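Local atomic coordinates of tungsten-containing formylmethanofuran dehydrogenase 2 subunit C (Methanothermobacter wolfeii, PDB entry 5T5I), a protein that probably serves as a beta-helical structural subunit of the tungsten-containing formylmethanofuran dehydrogenase complex, which acts in the fixation of carbon dioxide as formylmethanofuran during methanogenesis. Residues C[82-87]-C[101-106]; C[92-97]-C[111-116]; C[187-192]-C[231-236]. All coordinates share one frame; numbering follows the deposited sequence.

Contact 1: residues C[82-87]-C[101-106]; sequences EMTAGE and GMKGGK
Residues 82-87 and 101-106 run side by side as two like bends, Glu82 over Met102 and Ala85 over Gly105, and come out in step into strands 87-90 and 106-109, where Glu87 forms a parallel beta bridge with Lys106. Met83 O is the main backbone acceptor: it takes the N-H of Lys103 at 2.8 Å, nearly straight (165°), and a weak second bond from Gly104 N. Lys106 N reaches Gly86 O at 3.0 Å. The two methionines lie alongside each other and point the same way, Met83 CG against Met102 CB at 3.9 Å. In both, CG sits between the backbone N and the carbonyl carbon (chi1 70°), and the unbranched chains fill the interior against Ile107 of strand 106-109. This repetition of one turn upon another, with like residues stacked, is the hallmark of a beta-helix. Glycines suit the bends: a CB on Gly104 would strike Thr84 O, and one on Gly105 would run into Gly86 O. On the outer side Lys103 lies beside Thr84, its CE 3.8 Å from Thr84 CG2, and bends so that NZ donates to Glu82 O at 3.0 Å, tilted from the carbonyl plane. Thr84 OG1 instead bonds to Asp24. The extended Glu87 lays CG 3.5 Å from Lys106 O, while Lys106 NZ forms a salt bridge with Glu127.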
# COMPACT_ATOMS: atom_id res chain seq x y z
N GLU C 82 26.30 41.13 -26.63
CA GLU C 82 27.39 41.01 -27.61
C GLU C 82 28.62 41.91 -27.32
O GLU C 82 29.38 42.21 -28.25
CB GLU C 82 26.85 41.23 -29.04
CG GLU C 82 25.88 40.13 -29.43
CD GLU C 82 25.11 40.31 -30.72
OE1 GLU C 82 25.33 41.31 -31.43
OE2 GLU C 82 24.26 39.44 -31.02
N MET C 83 28.87 42.26 -26.05
CA MET C 83 30.05 43.06 -25.70
C MET C 83 31.31 42.20 -25.86
O MET C 83 31.24 40.97 -25.74
CB MET C 83 29.93 43.70 -24.30
CG MET C 83 30.01 42.73 -23.14
SD MET C 83 29.81 43.57 -21.54
CE MET C 83 31.47 43.88 -21.13
N THR C 84 32.45 42.83 -26.21
CA THR C 84 33.72 42.12 -26.47
C THR C 84 34.82 42.42 -25.45
O THR C 84 35.79 41.66 -25.40
CB THR C 84 34.26 42.44 -27.88
OG1 THR C 84 34.84 43.75 -27.88
CG2 THR C 84 33.21 42.29 -28.98
N ALA C 85 34.71 43.51 -24.68
CA ALA C 85 35.74 43.94 -23.73
C ALA C 85 35.18 44.97 -22.76
O ALA C 85 34.07 45.47 -22.96
CB ALA C 85 36.92 44.55 -24.48
N GLY C 86 35.96 45.30 -21.74
CA GLY C 86 35.55 46.27 -20.74
C GLY C 86 34.71 45.64 -19.65
O GLY C 86 34.68 44.42 -19.50
N GLU C 87 34.00 46.49 -18.91
CA GLU C 87 33.25 46.05 -17.76
C GLU C 87 31.95 46.84 -17.54
O GLU C 87 31.87 48.02 -17.89
CB GLU C 87 34.18 46.20 -16.54
CG GLU C 87 33.70 45.50 -15.29
CD GLU C 87 34.67 45.50 -14.12
OE1 GLU C 87 35.78 46.07 -14.24
OE2 GLU C 87 34.32 44.91 -13.08
N GLY C 101 25.06 36.66 -25.79
CA GLY C 101 26.02 36.63 -26.89
C GLY C 101 27.34 37.34 -26.65
O GLY C 101 28.10 37.54 -27.60
N MET C 102 27.68 37.70 -25.40
CA MET C 102 28.95 38.40 -25.14
C MET C 102 30.17 37.54 -25.48
O MET C 102 30.12 36.31 -25.38
CB MET C 102 29.01 38.98 -23.70
CG MET C 102 29.12 37.97 -22.60
SD MET C 102 29.12 38.79 -20.97
CE MET C 102 30.76 39.29 -20.85
N LYS C 103 31.22 38.20 -25.97
CA LYS C 103 32.48 37.59 -26.43
C LYS C 103 33.66 37.79 -25.47
O LYS C 103 34.59 36.99 -25.49
CB LYS C 103 32.84 38.12 -27.83
CG LYS C 103 31.91 37.62 -28.93
CD LYS C 103 31.68 38.65 -30.04
CE LYS C 103 30.59 39.64 -29.66
NZ LYS C 103 30.41 40.75 -30.65
N GLY C 104 33.61 38.82 -24.64
CA GLY C 104 34.66 39.12 -23.66
C GLY C 104 34.25 40.22 -22.70
O GLY C 104 33.15 40.76 -22.80
N GLY C 105 35.15 40.54 -21.77
CA GLY C 105 34.87 41.53 -20.74
C GLY C 105 34.13 40.91 -19.57
O GLY C 105 34.04 39.67 -19.47
N LYS C 106 33.58 41.75 -18.68
CA LYS C 106 32.89 41.27 -17.48
C LYS C 106 31.65 42.09 -17.12
O LYS C 106 31.69 43.32 -17.17
CB LYS C 106 33.86 41.24 -16.28
CG LYS C 106 33.22 40.62 -15.01
CD LYS C 106 34.22 40.37 -13.90
CE LYS C 106 33.63 39.49 -12.80
NZ LYS C 106 33.56 40.19 -11.49

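Contact 2: residues C[92-97]-C[111-116]; sequences GNVNMY and GNAGSW
Asn93 meets Asn112 through its amide oxygen: OD1 takes the backbone N-H of Asn112 at 2.7 Å, almost straight (176°), in the amide plane and on a lone pair. Chi1 of -49° puts CG anti to the carbonyl carbon, beside the backbone N, and from there OD1 reaches across. An alanine in place of Asn93 would probably leave Asn112 N without this acceptor and weaken the tie between the turns. Beside it, Val94 N donates to Asn112 O, and Val94 CG2 packs on Ala113 CB at 3.7 Å. Packing is densest at the other end. The rings of Tyr97 and Trp116 are nearly parallel (13°) but slid so far that they barely overlap, Tyr97 CD1 resting instead on Trp116 CB at 3.6 Å. Met96 SD approaches the indole at its edge, 3.9 Å from CZ3, a Met-aromatic contact suited to a long, polarisable chain. The middle is held by backbone and water, with no side chains packed across it: Gly114 N bonds to Asn95 O at 3.1 Å, from above the carbonyl plane, and weakly to Val94 O, and a water donates to both Asn95 O and Gly114 O. Glycine suits position 114, since a CB would strike Asn95 C and Met96 N. Tyr97 OH bonds to an acidic side chain of another protein chain, and Ser115 OG to Ser94 of subunit FwdD. Asp72, Asn93 and Asn112 each accept from the backbone N of the following turn, the last from Asp131, while Trp116 meets Tyr135: such stacks of polar and aromatic residues are typical of beta-helices.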
# COMPACT_ATOMS: atom_id res chain seq x y z
N GLY C 92 22.06 47.06 -8.73
CA GLY C 92 20.64 46.75 -8.67
C GLY C 92 20.28 45.57 -9.55
O GLY C 92 21.17 44.82 -9.96
N ASN C 93 19.00 45.43 -9.88
CA ASN C 93 18.51 44.32 -10.71
C ASN C 93 18.53 44.65 -12.20
O ASN C 93 18.62 45.82 -12.56
CB ASN C 93 17.07 43.93 -10.33
CG ASN C 93 16.86 43.75 -8.85
OD1 ASN C 93 17.47 42.88 -8.21
ND2 ASN C 93 16.00 44.56 -8.25
N VAL C 94 18.45 43.60 -13.04
CA VAL C 94 18.35 43.69 -14.51
C VAL C 94 17.21 42.80 -14.98
O VAL C 94 16.87 41.84 -14.29
CB VAL C 94 19.66 43.34 -15.27
CG1 VAL C 94 20.79 44.30 -14.92
CG2 VAL C 94 20.08 41.89 -15.03
N ASN C 95 16.65 43.08 -16.17
CA ASN C 95 15.60 42.27 -16.77
C ASN C 95 16.28 41.12 -17.60
O ASN C 95 17.35 40.63 -17.20
CB ASN C 95 14.66 43.17 -17.61
CG ASN C 95 13.27 42.60 -17.86
OD1 ASN C 95 13.12 41.68 -18.65
ND2 ASN C 95 12.25 43.05 -17.16
N MET C 96 15.68 40.68 -18.71
CA MET C 96 16.17 39.56 -19.49
C MET C 96 17.39 39.87 -20.35
O MET C 96 17.69 41.03 -20.60
CB MET C 96 15.05 39.05 -20.42
CG MET C 96 13.83 38.51 -19.69
SD MET C 96 12.42 38.39 -20.83
CE MET C 96 11.13 38.01 -19.70
N TYR C 97 18.05 38.82 -20.84
CA TYR C 97 19.16 38.86 -21.82
C TYR C 97 20.43 39.57 -21.39
O TYR C 97 21.18 40.04 -22.25
CB TYR C 97 18.67 39.49 -23.14
CG TYR C 97 17.40 38.87 -23.69
CD1 TYR C 97 17.42 37.59 -24.24
CD2 TYR C 97 16.21 39.58 -23.73
CE1 TYR C 97 16.26 37.02 -24.77
CE2 TYR C 97 15.05 39.03 -24.27
CZ TYR C 97 15.08 37.74 -24.78
OH TYR C 97 13.95 37.17 -25.32
N GLY C 111 22.14 42.74 -7.96
CA GLY C 111 20.82 42.22 -7.61
C GLY C 111 20.49 40.96 -8.39
O GLY C 111 21.37 40.13 -8.64
N ASN C 112 19.21 40.83 -8.78
CA ASN C 112 18.72 39.68 -9.56
C ASN C 112 18.77 39.94 -11.07
O ASN C 112 18.83 41.09 -11.50
CB ASN C 112 17.29 39.33 -9.15
CG ASN C 112 17.11 39.16 -7.66
OD1 ASN C 112 17.89 38.47 -7.00
ND2 ASN C 112 16.12 39.84 -7.09
N ALA C 113 18.71 38.86 -11.86
CA ALA C 113 18.67 38.91 -13.32
C ALA C 113 17.48 38.10 -13.84
O ALA C 113 17.13 37.07 -13.26
CB ALA C 113 19.95 38.37 -13.93
N GLY C 114 16.90 38.54 -14.94
CA GLY C 114 15.79 37.85 -15.58
C GLY C 114 16.26 36.65 -16.37
O GLY C 114 17.44 36.29 -16.32
N SER C 115 15.34 36.04 -17.13
CA SER C 115 15.66 34.88 -17.94
C SER C 115 16.62 35.22 -19.08
O SER C 115 16.73 36.37 -19.48
CB SER C 115 14.39 34.24 -18.51
OG SER C 115 13.55 33.82 -17.44
N TRP C 116 17.34 34.20 -19.57
CA TRP C 116 18.30 34.29 -20.69
C TRP C 116 19.56 35.11 -20.36
O TRP C 116 20.20 35.66 -21.26
CB TRP C 116 17.62 34.79 -21.98
CG TRP C 116 16.62 33.80 -22.49
CD1 TRP C 116 16.88 32.57 -23.01
CD2 TRP C 116 15.19 33.93 -22.46
NE1 TRP C 116 15.71 31.91 -23.27
CE2 TRP C 116 14.65 32.72 -22.96
CE3 TRP C 116 14.31 34.95 -22.06
CZ2 TRP C 116 13.27 32.51 -23.08
CZ3 TRP C 116 12.95 34.72 -22.14
CH2 TRP C 116 12.44 33.52 -22.66
O HOH W 1 19.12 38.48 -17.73

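Contact 3: residues C[187-192]-C[231-236]; sequences NGLIII and IEVDGE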
# COMPACT_ATOMS: atom_id res chain seq x y z
N ASN C 187 28.40 19.82 -24.41
CA ASN C 187 29.74 20.03 -23.84
C ASN C 187 29.65 21.14 -22.80
O ASN C 187 28.69 21.91 -22.80
CB ASN C 187 30.75 20.45 -24.94
CG ASN C 187 31.62 19.36 -25.49
OD1 ASN C 187 32.76 19.19 -25.06
ND2 ASN C 187 31.19 18.71 -26.56
N GLY C 188 30.68 21.23 -21.97
CA GLY C 188 30.78 22.24 -20.93
C GLY C 188 30.69 21.63 -19.55
O GLY C 188 30.67 20.40 -19.39
N LEU C 189 30.67 22.50 -18.54
CA LEU C 189 30.62 22.10 -17.14
C LEU C 189 29.56 22.93 -16.40
O LEU C 189 29.57 24.15 -16.50
CB LEU C 189 32.02 22.27 -16.48
CG LEU C 189 32.11 22.13 -14.96
CD1 LEU C 189 31.68 20.74 -14.49
CD2 LEU C 189 33.53 22.45 -14.47
N ILE C 190 28.66 22.26 -15.69
CA ILE C 190 27.66 22.90 -14.84
C ILE C 190 27.91 22.40 -13.42
O ILE C 190 27.90 21.19 -13.19
CB ILE C 190 26.20 22.61 -15.28
CG1 ILE C 190 25.93 23.19 -16.68
CG2 ILE C 190 25.19 23.20 -14.26
CD1 ILE C 190 24.66 22.64 -17.34
N ILE C 191 28.11 23.33 -12.47
CA ILE C 191 28.27 22.98 -11.05
C ILE C 191 27.08 23.61 -10.29
O ILE C 191 26.92 24.82 -10.31
CB ILE C 191 29.62 23.43 -10.44
CG1 ILE C 191 30.81 22.76 -11.16
CG2 ILE C 191 29.63 23.10 -8.92
CD1 ILE C 191 32.19 23.32 -10.78
N ILE C 192 26.29 22.79 -9.60
CA ILE C 192 25.18 23.25 -8.75
C ILE C 192 25.59 22.95 -7.30
O ILE C 192 25.70 21.79 -6.91
CB ILE C 192 23.83 22.59 -9.18
CG1 ILE C 192 23.47 22.99 -10.65
CG2 ILE C 192 22.69 22.98 -8.22
CD1 ILE C 192 22.66 21.98 -11.37
N ILE C 231 37.36 14.57 -6.92
CA ILE C 231 37.33 14.71 -8.37
C ILE C 231 37.85 16.07 -8.83
O ILE C 231 37.88 17.03 -8.06
CB ILE C 231 35.92 14.37 -8.95
CG1 ILE C 231 34.85 15.43 -8.59
CG2 ILE C 231 35.47 12.96 -8.52
CD1 ILE C 231 33.52 15.29 -9.32
N GLU C 232 38.28 16.12 -10.09
CA GLU C 232 38.77 17.33 -10.75
C GLU C 232 38.21 17.37 -12.14
O GLU C 232 38.45 16.44 -12.91
CB GLU C 232 40.30 17.35 -10.82
CG GLU C 232 40.98 17.14 -9.47
CD GLU C 232 42.48 17.34 -9.50
OE1 GLU C 232 42.95 18.17 -10.31
OE2 GLU C 232 43.18 16.66 -8.73
N VAL C 233 37.42 18.40 -12.47
CA VAL C 233 36.80 18.52 -13.79
C VAL C 233 37.13 19.88 -14.37
O VAL C 233 36.72 20.91 -13.82
CB VAL C 233 35.28 18.27 -13.76
CG1 VAL C 233 34.68 18.42 -15.17
CG2 VAL C 233 34.96 16.89 -13.18
N ASP C 234 37.88 19.86 -15.49
CA ASP C 234 38.32 21.08 -16.17
C ASP C 234 39.04 22.05 -15.22
O ASP C 234 38.80 23.24 -15.26
CB ASP C 234 37.12 21.77 -16.85
CG ASP C 234 36.35 20.90 -17.83
OD1 ASP C 234 36.87 19.84 -18.22
OD2 ASP C 234 35.21 21.29 -18.19
N GLY C 235 39.89 21.52 -14.35
CA GLY C 235 40.63 22.34 -13.40
C GLY C 235 39.95 22.61 -12.07
O GLY C 235 40.61 23.06 -11.13
N GLU C 236 38.62 22.35 -11.96
CA GLU C 236 37.87 22.57 -10.73
C GLU C 236 38.05 21.37 -9.81
O GLU C 236 37.67 20.26 -10.19
CB GLU C 236 36.36 22.74 -11.01
CG GLU C 236 36.03 24.04 -11.72
CD GLU C 236 35.99 25.27 -10.83
OE1 GLU C 236 35.73 26.36 -11.38
OE2 GLU C 236 36.22 25.15 -9.61
O HOH W 2 33.02 18.71 -18.91
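Leu189 turns its CG anti to the backbone N (chi1 170°), which carries the branch out from the strand towards Val233 and Glu236. From the other side Val233 CG1 meets it, and the two side chains cross obliquely, Leu189 CD1 lying 3.9 Å from Val233 CG1. The second leucine methyl, CD2, lies 3.6 Å from Val233 O and also touches the methylene CG of Glu236. That same CG receives CD1 of Ile191 at 4.0 Å, so the aliphatic part of a charged residue covers two apolar ones. A bend at chi2 of Glu236 (-79°) turns CD aside, and the carboxylate OE1 forms a salt bridge with Lys170. A glutamate suits this border position, with an aliphatic stem and a charged end. No direct hydrogen bond joins the two segments; a water donates to Gly188 O at 2.9 Å and, weakly, to Asp234 OD2, while OD2 itself lies 3.7 Å from Leu189 CB. Val233 to Glu236 form a type I' turn, closed by Val233 N to Glu236 O and Glu236 N to Val233 O, both 3.0 Å. Asp234 and Gly235 take the positive phi values that such a turn requires, which glycine adopts readily. The hairpin of strands 231-233 and 236-239 thus packs by its tip on strand 187-192, with Glu236 also touching Ile172 of the adjacent strand 170-173 and Val233 resting on Tyr259 of strand 256-261.

How the contacts relate
From the N terminus the chain enters contact 1 at 82-87, passes along strand 87-90 into contact 2 at 92-97, then returns to contact 1 at 101-106 and to contact 2 at 111-116. The two therefore cross, each closing a loop with 13 residues between its segments. Their centres lie about 17 Å apart, one at the start of strands 87-90 and 106-109, the other just after their ends, so together they tie successive turns of the beta-helix at both ends of these strands. Contact 3 follows in series, its centre about 23 Å from that of contact 1. It spans 38 residues and brings a hairpin from the C-terminal part back onto strand 187-192.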